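Local coordinates for protein peptide methionine sulfoxide reductase msrA/msrB (Neisseria gonorrhoeae, PDB 2H30) that belongs to an enzyme that reduces methionine sulfoxide in proteins, and as its thioredoxin domain can take electrons from DsbD to the reductases downstream, at residues G89-Q92 with K93-G97; C50-C53 with L54-L57; V106-N109 with G110-A114. The protein carries 2 engineered substitutions. One frame throughout, in Å; residues are numbered along the deposited sequence.

Contact 1. Residues G89-Q92 with K93-G97; sequences GEFQ and KWYAG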
ATOM      1  N   GLY A  89      12.106 -11.199   8.484  1.00 22.59           N
ATOM      2  CA  GLY A  89      11.851 -12.480   9.160  1.00 22.02           C
ATOM      3  C   GLY A  89      10.937 -12.330  10.380  1.00 20.80           C
ATOM      4  O   GLY A  89       9.932 -13.059  10.463  1.00 21.25           O
ATOM      5  N   GLU A  90      11.294 -11.399  11.288  1.00 20.74           N
ATOM      6  CA  GLU A  90      10.517 -11.143  12.515  1.00 21.47           C
ATOM      7  C   GLU A  90       9.145 -10.606  12.057  1.00 19.90           C
ATOM      8  O   GLU A  90       8.097 -11.104  12.525  1.00 19.67           O
ATOM      9  CB  GLU A  90      11.234 -10.166  13.419  1.00 21.76           C
ATOM     10  CG  GLU A  90      10.422  -9.770  14.654  1.00 27.89           C
ATOM     11  CD  GLU A  90      11.024  -8.639  15.509  1.00 29.25           C
ATOM     12  OE1 GLU A  90      11.950  -7.831  15.093  1.00 34.48           O
ATOM     13  OE2 GLU A  90      10.506  -8.540  16.662  1.00 38.59           O
ATOM     14  N   PHE A  91       9.195  -9.743  11.027  1.00 17.92           N
ATOM     15  CA  PHE A  91       7.954  -9.102  10.558  1.00 17.97           C
ATOM     16  C   PHE A  91       7.006 -10.167  10.063  1.00 17.89           C
ATOM     17  O   PHE A  91       5.828 -10.232  10.437  1.00 18.73           O
ATOM     18  CB  PHE A  91       8.211  -8.020   9.477  1.00 16.35           C
ATOM     19  CG  PHE A  91       6.922  -7.500   8.890  1.00 15.60           C
ATOM     20  CD1 PHE A  91       6.210  -6.516   9.598  1.00 17.60           C
ATOM     21  CD2 PHE A  91       6.339  -8.110   7.757  1.00 16.31           C
ATOM     22  CE1 PHE A  91       4.945  -6.091   9.144  1.00 16.77           C
ATOM     23  CE2 PHE A  91       5.049  -7.660   7.305  1.00 14.85           C
ATOM     24  CZ  PHE A  91       4.392  -6.663   8.032  1.00 14.58           C
ATOM     25  N   GLN A  92       7.493 -11.026   9.167  1.00 18.06           N
ATOM     26  CA  GLN A  92       6.644 -12.026   8.532  1.00 17.97           C
ATOM     27  C   GLN A  92       6.085 -13.041   9.539  1.00 19.47           C
ATOM     28  O   GLN A  92       4.967 -13.514   9.404  1.00 20.16           O
ATOM     29  CB  GLN A  92       7.415 -12.725   7.396  1.00 19.33           C
ATOM     30  CG  GLN A  92       7.802 -11.865   6.196  1.00 17.34           C
ATOM     31  CD  GLN A  92       9.113 -11.112   6.348  1.00 19.66           C
ATOM     32  OE1 GLN A  92       9.564 -10.796   7.460  1.00 19.23           O
ATOM     33  NE2 GLN A  92       9.707 -10.728   5.209  1.00 21.89           N
ATOM     34  N   LYS A  93       6.899 -13.399  10.533  1.00 19.83           N
ATOM     35  CA  LYS A  93       6.466 -14.307  11.582  1.00 20.85           C
ATOM     36  C   LYS A  93       5.324 -13.706  12.404  1.00 19.45           C
ATOM     37  O   LYS A  93       4.352 -14.379  12.649  1.00 22.06           O
ATOM     38  CB  LYS A  93       7.659 -14.684  12.481  1.00 22.24           C
ATOM     39  CG  LYS A  93       7.265 -15.751  13.513  1.00 28.62           C
ATOM     40  CD  LYS A  93       6.396 -16.903  12.916  1.00 36.93           C
ATOM     41  CE  LYS A  93       6.976 -17.518  11.593  1.00 41.95           C
ATOM     42  NZ  LYS A  93       5.903 -17.752  10.548  1.00 42.65           N
ATOM     43  N   TRP A  94       5.452 -12.437  12.737  1.00 19.38           N
ATOM     44  CA  TRP A  94       4.399 -11.698  13.458  1.00 18.20           C
ATOM     45  C   TRP A  94       3.163 -11.628  12.548  1.00 17.34           C
ATOM     46  O   TRP A  94       2.037 -11.911  12.961  1.00 17.89           O
ATOM     47  CB  TRP A  94       4.902 -10.297  13.818  1.00 17.86           C
ATOM     48  CG  TRP A  94       3.756  -9.431  14.239  1.00 18.04           C
ATOM     49  CD1 TRP A  94       3.097  -9.433  15.448  1.00 20.73           C
ATOM     50  CD2 TRP A  94       3.049  -8.516  13.393  1.00 17.93           C
ATOM     51  NE1 TRP A  94       2.071  -8.507  15.434  1.00 20.14           N
ATOM     52  CE2 TRP A  94       2.003  -7.954  14.175  1.00 19.06           C
ATOM     53  CE3 TRP A  94       3.214  -8.105  12.049  1.00 17.98           C
ATOM     54  CZ2 TRP A  94       1.108  -7.000  13.667  1.00 17.96           C
ATOM     55  CZ3 TRP A  94       2.323  -7.148  11.539  1.00 17.92           C
ATOM     56  CH2 TRP A  94       1.276  -6.619  12.344  1.00 17.51           C
ATOM     57  N   TYR A  95       3.375 -11.224  11.288  1.00 17.08           N
ATOM     58  CA  TYR A  95       2.215 -11.008  10.425  1.00 17.12           C
ATOM     59  C   TYR A  95       1.437 -12.271  10.101  1.00 18.00           C
ATOM     60  O   TYR A  95       0.222 -12.259   9.893  1.00 17.28           O
ATOM     61  CB  TYR A  95       2.647 -10.261   9.160  1.00 16.59           C
ATOM     62  CG  TYR A  95       1.462  -9.891   8.283  1.00 15.58           C
ATOM     63  CD1 TYR A  95       0.516  -8.973   8.752  1.00 16.77           C
ATOM     64  CD2 TYR A  95       1.224 -10.549   7.105  1.00 16.68           C
ATOM     65  CE1 TYR A  95      -0.585  -8.663   7.993  1.00 16.36           C
ATOM     66  CE2 TYR A  95       0.076 -10.264   6.333  1.00 16.04           C
ATOM     67  CZ  TYR A  95      -0.786  -9.303   6.797  1.00 16.07           C
ATOM     68  OH  TYR A  95      -1.907  -9.021   6.067  1.00 19.37           O
ATOM     69  N   ALA A  96       2.132 -13.426  10.103  1.00 18.46           N
ATOM     70  CA  ALA A  96       1.459 -14.690   9.843  1.00 21.89           C
ATOM     71  C   ALA A  96       0.377 -15.003  10.903  1.00 22.66           C
ATOM     72  O   ALA A  96      -0.545 -15.749  10.630  1.00 24.11           O
ATOM     73  CB  ALA A  96       2.496 -15.828   9.743  1.00 23.36           C
ATOM     74  N   GLY A  97       0.454 -14.381  12.087  1.00 21.47           N
ATOM     75  CA  GLY A  97      -0.623 -14.527  13.079  1.00 21.18           C
ATOM     76  C   GLY A  97      -1.909 -13.745  12.820  1.00 22.06           C
ATOM     77  O   GLY A  97      -2.908 -13.935  13.517  1.00 21.69           O
TER

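Contact 2. Residues C50-C53 with L54-L57; sequences CPLC and LSEL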
ATOM      1  N   CYS A  50       1.520   0.581  14.450  1.00 16.22           N
ATOM      2  CA  CYS A  50       0.555   1.683  14.311  1.00 15.82           C
ATOM      3  C   CYS A  50      -0.837   1.063  14.475  1.00 15.86           C
ATOM      4  O   CYS A  50      -1.331   0.362  13.583  1.00 15.23           O
ATOM      5  CB  CYS A  50       0.646   2.280  12.914  1.00 16.43           C
ATOM      6  SG  CYS A  50      -0.645   3.561  12.788  1.00 20.97           S
ATOM      7  N   PRO A  51      -1.498   1.283  15.623  1.00 15.18           N
ATOM      8  CA  PRO A  51      -2.803   0.604  15.766  1.00 13.68           C
ATOM      9  C   PRO A  51      -3.865   1.108  14.788  1.00 13.39           C
ATOM     10  O   PRO A  51      -4.791   0.345  14.451  1.00 13.84           O
ATOM     11  CB  PRO A  51      -3.198   0.904  17.222  1.00 15.37           C
ATOM     12  CG  PRO A  51      -2.437   2.153  17.552  1.00 20.75           C
ATOM     13  CD  PRO A  51      -1.124   2.011  16.857  1.00 18.06           C
ATOM     14  N   LEU A  52      -3.763   2.345  14.297  1.00 13.22           N
ATOM     15  CA  LEU A  52      -4.717   2.773  13.301  1.00 13.43           C
ATOM     16  C   LEU A  52      -4.519   1.953  12.034  1.00 13.67           C
ATOM     17  O   LEU A  52      -5.474   1.481  11.421  1.00 13.31           O
ATOM     18  CB  LEU A  52      -4.483   4.265  13.000  1.00 15.39           C
ATOM     19  CG  LEU A  52      -5.477   4.860  12.008  1.00 18.06           C
ATOM     20  CD1 LEU A  52      -6.950   4.742  12.487  1.00 19.71           C
ATOM     21  CD2 LEU A  52      -5.056   6.356  11.740  1.00 16.82           C
ATOM     22  N   CYS A  53      -3.251   1.822  11.628  1.00 12.99           N
ATOM     23  CA  CYS A  53      -2.979   0.975  10.484  1.00 13.52           C
ATOM     24  C   CYS A  53      -3.526  -0.418  10.690  1.00 12.55           C
ATOM     25  O   CYS A  53      -4.209  -0.972   9.767  1.00 11.95           O
ATOM     26  CB  CYS A  53      -1.480   0.775  10.316  1.00 13.99           C
ATOM     27  SG  CYS A  53      -0.652   2.235   9.618  1.00 17.34           S
ATOM     28  N   LEU A  54      -3.268  -1.035  11.863  1.00 13.17           N
ATOM     29  CA  LEU A  54      -3.781  -2.396  12.067  1.00 13.12           C
ATOM     30  C   LEU A  54      -5.312  -2.448  11.985  1.00 13.75           C
ATOM     31  O   LEU A  54      -5.899  -3.383  11.414  1.00 13.33           O
ATOM     32  CB  LEU A  54      -3.344  -3.001  13.393  1.00 14.88           C
ATOM     33  CG  LEU A  54      -1.842  -2.999  13.618  1.00 16.11           C
ATOM     34  CD1 LEU A  54      -1.675  -3.741  14.933  1.00 18.11           C
ATOM     35  CD2 LEU A  54      -1.288  -3.857  12.514  1.00 19.24           C
ATOM     36  N   SER A  55      -5.956  -1.394  12.509  1.00 13.20           N
ATOM     37  CA  SER A  55      -7.451  -1.368  12.491  1.00 13.10           C
ATOM     38  C   SER A  55      -8.031  -1.286  11.088  1.00 12.89           C
ATOM     39  O   SER A  55      -9.225  -1.558  10.891  1.00 14.94           O
ATOM     40  CB  SER A  55      -7.929  -0.169  13.314  1.00 12.05           C
ATOM     41  OG  SER A  55      -7.764   1.055  12.606  1.00 13.53           O
ATOM     42  N   GLU A  56      -7.180  -0.848  10.134  1.00 11.91           N
ATOM     43  CA  GLU A  56      -7.610  -0.583   8.782  1.00 13.08           C
ATOM     44  C   GLU A  56      -7.234  -1.743   7.819  1.00 11.30           C
ATOM     45  O   GLU A  56      -7.590  -1.692   6.633  1.00 13.37           O
ATOM     46  CB  GLU A  56      -6.974   0.714   8.288  1.00 13.56           C
ATOM     47  CG  GLU A  56      -7.559   1.952   8.940  1.00 14.12           C
ATOM     48  CD  GLU A  56      -6.805   3.244   8.509  1.00 18.56           C
ATOM     49  OE1 GLU A  56      -5.776   3.137   7.801  1.00 19.92           O
ATOM     50  OE2 GLU A  56      -7.258   4.367   8.864  1.00 19.36           O
ATOM     51  N   LEU A  57      -6.560  -2.764   8.325  1.00 12.61           N
ATOM     52  CA  LEU A  57      -6.144  -3.911   7.432  1.00 11.94           C
ATOM     53  C   LEU A  57      -7.378  -4.618   6.844  1.00 12.05           C
ATOM     54  O   LEU A  57      -7.404  -4.904   5.635  1.00 13.99           O
ATOM     55  CB  LEU A  57      -5.268  -4.913   8.159  1.00 13.55           C
ATOM     56  CG  LEU A  57      -3.883  -4.416   8.563  1.00 15.92           C
ATOM     57  CD1 LEU A  57      -3.256  -5.439   9.465  1.00 16.72           C
ATOM     58  CD2 LEU A  57      -3.057  -4.200   7.287  1.00 18.40           C
TER

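Contact 3. Residues V106-N109 with G110-A114; sequences VTDN and GGTIA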
ATOM      1  N   VAL A 106       3.390  -6.272   0.484  1.00 13.92           N
ATOM      2  CA  VAL A 106       4.783  -6.312  -0.000  1.00 14.63           C
ATOM      3  C   VAL A 106       5.671  -6.015   1.189  1.00 15.44           C
ATOM      4  O   VAL A 106       5.397  -5.117   1.973  1.00 16.04           O
ATOM      5  CB  VAL A 106       4.969  -5.258  -1.076  1.00 15.51           C
ATOM      6  CG1 VAL A 106       6.489  -5.088  -1.487  1.00 16.16           C
ATOM      7  CG2 VAL A 106       4.115  -5.549  -2.277  1.00 16.66           C
ATOM      8  N   THR A 107       6.803  -6.715   1.295  1.00 15.17           N
ATOM      9  CA  THR A 107       7.749  -6.480   2.365  1.00 16.70           C
ATOM     10  C   THR A 107       8.986  -5.810   1.754  1.00 17.97           C
ATOM     11  O   THR A 107       9.716  -6.444   0.954  1.00 21.74           O
ATOM     12  CB  THR A 107       8.080  -7.776   3.134  1.00 16.86           C
ATOM     13  OG1 THR A 107       8.479  -8.843   2.247  1.00 21.01           O
ATOM     14  CG2 THR A 107       6.906  -8.226   3.928  1.00 18.05           C
ATOM     15  N   ASP A 108       9.210  -4.565   2.107  1.00 16.18           N
ATOM     16  CA  ASP A 108      10.310  -3.758   1.545  1.00 16.03           C
ATOM     17  C   ASP A 108      11.354  -3.634   2.642  1.00 15.63           C
ATOM     18  O   ASP A 108      11.296  -2.761   3.483  1.00 16.21           O
ATOM     19  CB  ASP A 108       9.763  -2.378   1.186  1.00 16.68           C
ATOM     20  CG  ASP A 108      10.784  -1.471   0.526  1.00 19.10           C
ATOM     21  OD1 ASP A 108      12.014  -1.776   0.587  1.00 20.69           O
ATOM     22  OD2 ASP A 108      10.348  -0.439  -0.026  1.00 18.87           O
ATOM     23  N   ASN A 109      12.348  -4.553   2.606  1.00 17.24           N
ATOM     24  CA  ASN A 109      13.329  -4.576   3.682  1.00 18.55           C
ATOM     25  C   ASN A 109      14.114  -3.279   3.652  1.00 18.28           C
ATOM     26  O   ASN A 109      14.710  -2.948   2.582  1.00 20.16           O
ATOM     27  CB  ASN A 109      14.233  -5.804   3.466  1.00 20.62           C
ATOM     28  CG  ASN A 109      15.155  -6.083   4.671  1.00 24.39           C
ATOM     29  OD1 ASN A 109      16.117  -6.860   4.545  1.00 33.41           O
ATOM     30  ND2 ASN A 109      14.894  -5.469   5.802  1.00 25.37           N
ATOM     31  N   GLY A 110      14.091  -2.536   4.763  1.00 17.19           N
ATOM     32  CA  GLY A 110      14.758  -1.226   4.862  1.00 17.63           C
ATOM     33  C   GLY A 110      13.984  -0.035   4.306  1.00 16.74           C
ATOM     34  O   GLY A 110      14.408   1.127   4.395  1.00 19.19           O
ATOM     35  N   GLY A 111      12.791  -0.303   3.775  1.00 16.41           N
ATOM     36  CA  GLY A 111      11.940   0.827   3.383  1.00 16.62           C
ATOM     37  C   GLY A 111      12.445   1.651   2.194  1.00 14.92           C
ATOM     38  O   GLY A 111      12.349   2.886   2.208  1.00 16.13           O
ATOM     39  N   THR A 112      12.948   0.961   1.163  1.00 16.80           N
ATOM     40  CA  THR A 112      13.455   1.669  -0.025  1.00 16.79           C
ATOM     41  C   THR A 112      12.405   2.580  -0.667  1.00 16.30           C
ATOM     42  O   THR A 112      12.640   3.765  -0.914  1.00 16.95           O
ATOM     43  CB  THR A 112      13.905   0.670  -1.058  1.00 17.71           C
ATOM     44  OG1 THR A 112      15.065   0.013  -0.495  1.00 24.19           O
ATOM     45  CG2 THR A 112      14.337   1.402  -2.333  1.00 21.18           C
ATOM     46  N   ILE A 113      11.199   2.043  -0.857  1.00 16.01           N
ATOM     47  CA  ILE A 113      10.207   2.822  -1.602  1.00 14.48           C
ATOM     48  C   ILE A 113       9.711   3.965  -0.713  1.00 13.86           C
ATOM     49  O   ILE A 113       9.588   5.106  -1.168  1.00 14.72           O
ATOM     50  CB  ILE A 113       9.048   1.940  -2.010  1.00 15.90           C
ATOM     51  CG1 ILE A 113       9.566   0.826  -2.923  1.00 18.95           C
ATOM     52  CG2 ILE A 113       7.884   2.822  -2.596  1.00 17.78           C
ATOM     53  CD1 ILE A 113       8.575  -0.206  -3.142  1.00 22.48           C
ATOM     54  N   ALA A 114       9.466   3.681   0.574  1.00 14.33           N
ATOM     55  CA  ALA A 114       9.036   4.728   1.465  1.00 14.01           C
ATOM     56  C   ALA A 114      10.062   5.883   1.497  1.00 14.32           C
ATOM     57  O   ALA A 114       9.716   7.050   1.471  1.00 15.22           O
ATOM     58  CB  ALA A 114       8.775   4.140   2.890  1.00 15.67           C
TER
HETATM   59  O   HOH W   1       8.902   1.045   1.619  1.00 16.02           O
HETATM   60  O   HOH W   2      14.040  -3.011   0.049  1.00 32.43           O

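Contact 1. Residues G89-Q92 with K93-G97
Phe91 touches both Trp94 and Tyr95 in an aromatic cluster, meeting each in a different way. Toward Trp94 the approach is slanted: the phenyl plane and the six-membered indole ring are turned 53° apart, and Phe91 CE1 comes within 3.7 Å of Trp94 CZ3. Tyr95 lies alongside and points the same way, its ring almost parallel to that of Phe91, but the centroids are 6.0 Å apart, too far slid for a stack. What touches is Tyr95 CB, 4.0 Å from Phe91 CE2. Phe91 and Tyr95 both leave the helix with CG turned away from their own backbone N (chi1 173° and -175°), and their side chains therefore run side by side. Phe91 O receives Tyr95 N at 2.8 Å and also lies in the indole plane, at the ring edge near Trp94 CE3. At the start of the helix, Gln92 bends at chi2 so that OE1 takes the N-H of Gly89, the N-cap residue, at 2.8 Å, while Asp88 holds NE2. Lys86 makes a cation-pi contact with Trp94, and Phe91 and Tyr95 reach strand 105-107. This short helix is the crossover of the beta-alpha-beta unit 73-78, 90-95, 105-107 in the thioredoxin fold.

Contact 2. Residues C50-C53 with L54-L57
Leu52 O is where Ser55 and Glu56 converge. Ser55 OG donates to Leu52 O at 2.6 Å; with chi1 at 76° the hydroxyl sits between the serine's own backbone N and carbonyl carbon and turns back along the helix. Glu56 N adds a weak bond to Leu52 O at 3.2 Å and a better one to Cys53 O at 3.0 Å, coming from well above the carbonyl plane of Cys53. Glu56 CG also lies against Leu52 O, and its extended chain crosses the leucine obliquely, Glu56 OE2 3.6 Å from Leu52 CG. Farther out, a salt bridge from Lys44 to OE1 and a hydrogen bond between Ser141 and OE2 fix the carboxylate. Toward the helix start, Leu54 N binds Cys50 O at 2.9 Å. Cys50 is the N-cap, and its SG accepts from Cys53 N at 3.3 Å in a nearly straight bond (168°). The Cys53 side chain touches Trp46 and Tyr122. The two sulfurs, Cys50 SG and Cys53 SG, stand 3.4 Å apart, too far for a disulfide: a reduced, thioredoxin-type CxxC pair, consistent with a dithiol ready for thiol-disulfide exchange.

Contact 3. Residues V106-N109 with G110-A114
Asp108 reaches across to the first turn of helix 112-116 and uses both carboxylate oxygens there. Asp108 OD2 takes Ile113 N at 2.8 Å on its syn lone pair, in a nearly straight bond (171°). Asp108 OD1 takes Thr112 N at 2.9 Å, this donor standing above the carboxylate plane. The third N-H of the helix is served through water 1, which donates a hydrogen bond to Asp108 OD2 and accepts from Ala114 N at 2.9 Å. With chi1 at -177°, the carboxylate swings away from the aspartate's own backbone N and lies under the helix start, crossing the Thr112 side chain at about a right angle, while Ile113 CG1 rests 3.3 Å from Asp108 OD2. A second water joins Asn109 O, at 2.6 Å, to Thr112 OG1; its approach to Asp108 OD1 is so short that this link is doubtful. The backbone closes as well: Gly111 N binds Asp108 O at 2.9 Å. Outside the contact, Pro80 O receives Asn109 ND2. The helix N-terminus and its N-H groups would be expected to stabilise a negative charge on this buried carboxylate. Gly111 is the N-cap. With no side chain at the N-cap, the capping acceptor is supplied by Asp108, at the first position of a type II beta turn that leads from strand 105-107 into helix 112-116 of the thioredoxin fold.

How the contacts relate
Contact 1 touches both of the others, whereas contacts 2 and 3 stay about 10 Å apart at their nearest atoms. Contact 2 holds the CxxC pair and so marks the probable redox site; its helix meets contact 1 where Leu54 CD2 packs 3.8 Å from Trp94 CH2, although the centres of the two contacts are about 16 Å apart. Contact 1 also rests on the strand end of contact 3, with Phe91 CD2 3.9 Å from Thr107 CG2. Contact 3 follows contact 1 in the chain, strand 105-107 being the next element after helix 90-95, and its centre lies about 18 Å from that of contact 2.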